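Local coordinates for succinate-semialdehyde dehydrogenase (Streptococcus pyogenes MGAS1882, PDB 4OGD), which probably oxidises succinic semialdehyde to succinate, with NADP+ as its cofactor, at residues N258-V262 / L302-S306. Numbering follows the deposited sequence.
Sequences NAGQV and LAPLS
Three residues in a row, N258, A259 and G260, adopt left-handed backbone angles (56/32, 52/30 and 82/2). A259 and G260 are the corners of a type I' turn, closed by Q261 N to N258 O at 2.9 Å. Q261 (-87/59) then centres an inverse gamma turn, with a weak V262 N to G260 O bond of 3.0 Å. The facing segment 302-306 is extended until S306 (-76/-17). The CA atoms of A259 and A303 lie 5.9 Å apart. A259 CB packs on L305 CD2 (3.6 Å; rotamer m/t) and L302 CD1 (4.1 Å; t/p). Q261 (chi1 m, chi2 t) reaches across, and its OE1 accepts S306 N at 3.2 Å. Its NE2 turns back to N258 O at 3.1 Å. One water joins Q261 NE2 (2.9 Å) to P304 O (2.8 Å). Another accepts from A303 N (2.9 Å) and, weakly, A259 N (3.2 Å). The buried NAGQV turn is characteristic of the aldehyde dehydrogenase family, where this segment leads directly into the probable catalytic cysteine.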
loop_
_atom_site.group_PDB
_atom_site.type_symbol
_atom_site.label_atom_id
_atom_site.label_comp_id
_atom_site.label_asym_id
_atom_site.label_seq_id
_atom_site.Cartn_x
_atom_site.Cartn_y
_atom_site.Cartn_z
ATOM N N ASN A 258 7.157 -7.853 28.172
ATOM C CA ASN A 258 5.893 -8.449 27.722
ATOM C C ASN A 258 6.013 -9.962 27.547
ATOM O O ASN A 258 5.378 -10.553 26.671
ATOM C CB ASN A 258 5.378 -7.767 26.440
ATOM C CG ASN A 258 3.859 -7.851 26.288
ATOM O OD1 ASN A 258 3.122 -8.036 27.260
ATOM N ND2 ASN A 258 3.383 -7.689 25.055
ATOM N N ALA A 259 6.856 -10.566 28.390
ATOM C CA ALA A 259 7.169 -11.996 28.351
ATOM C C ALA A 259 7.613 -12.473 26.973
ATOM O O ALA A 259 7.401 -13.630 26.605
ATOM C CB ALA A 259 5.981 -12.839 28.878
ATOM N N GLY A 260 8.234 -11.577 26.213
ATOM C CA GLY A 260 8.758 -11.925 24.900
ATOM C C GLY A 260 7.723 -11.898 23.794
ATOM O O GLY A 260 8.042 -12.198 22.643
ATOM N N GLN A 261 6.492 -11.520 24.137
ATOM C CA GLN A 261 5.383 -11.533 23.190
ATOM C C GLN A 261 5.333 -10.220 22.413
ATOM O O GLN A 261 4.337 -9.493 22.451
ATOM C CB GLN A 261 4.076 -11.758 23.945
ATOM C CG GLN A 261 4.097 -13.011 24.828
ATOM C CD GLN A 261 2.850 -13.120 25.685
ATOM O OE1 GLN A 261 1.998 -13.987 25.464
ATOM N NE2 GLN A 261 2.729 -12.231 26.668
ATOM N N VAL A 262 6.422 -9.913 21.714
ATOM C CA VAL A 262 6.573 -8.608 21.080
ATOM C C VAL A 262 7.112 -8.863 19.689
ATOM O O VAL A 262 8.082 -9.611 19.529
ATOM C CB VAL A 262 7.557 -7.715 21.871
ATOM C CG1 VAL A 262 7.699 -6.340 21.227
ATOM C CG2 VAL A 262 7.088 -7.550 23.305
ATOM N N LEU A 302 8.066 -10.955 35.485
ATOM C CA LEU A 302 7.711 -11.808 34.349
ATOM C C LEU A 302 6.238 -12.202 34.421
ATOM O O LEU A 302 5.802 -12.847 35.379
ATOM C CB LEU A 302 8.598 -13.058 34.273
ATOM C CG LEU A 302 8.346 -13.902 33.018
ATOM C CD1 LEU A 302 8.817 -13.168 31.765
ATOM C CD2 LEU A 302 9.018 -15.254 33.126
ATOM N N ALA A 303 5.476 -11.808 33.402
ATOM C CA ALA A 303 4.044 -12.072 33.331
ATOM C C ALA A 303 3.764 -13.473 32.790
ATOM O O ALA A 303 4.624 -14.075 32.144
ATOM C CB ALA A 303 3.367 -11.014 32.439
ATOM N N PRO A 304 2.563 -14.007 33.070
ATOM C CA PRO A 304 2.151 -15.229 32.373
ATOM C C PRO A 304 1.882 -14.881 30.915
ATOM O O PRO A 304 1.614 -13.710 30.620
ATOM C CB PRO A 304 0.835 -15.592 33.060
ATOM C CG PRO A 304 0.280 -14.263 33.516
ATOM C CD PRO A 304 1.483 -13.450 33.911
ATOM N N LEU A 305 1.942 -15.864 30.022
ATOM C CA LEU A 305 1.575 -15.619 28.629
ATOM C C LEU A 305 0.071 -15.380 28.513
ATOM O O LEU A 305 -0.683 -15.632 29.459
ATOM C CB LEU A 305 2.027 -16.766 27.723
ATOM C CG LEU A 305 3.520 -17.108 27.726
ATOM C CD1 LEU A 305 3.862 -18.024 26.548
ATOM C CD2 LEU A 305 4.381 -15.862 27.697
ATOM N N SER A 306 -0.372 -14.919 27.348
ATOM C CA SER A 306 -1.730 -14.391 27.198
ATOM C C SER A 306 -2.860 -15.419 27.131
ATOM O O SER A 306 -4.028 -15.056 27.300
ATOM C CB SER A 306 -1.804 -13.488 25.967
ATOM O OG SER A 306 -1.588 -14.250 24.795
HETATM O O HOH W 1 6.500 -9.889 31.497
HETATM O O HOH W 2 0.802 -11.753 28.832
#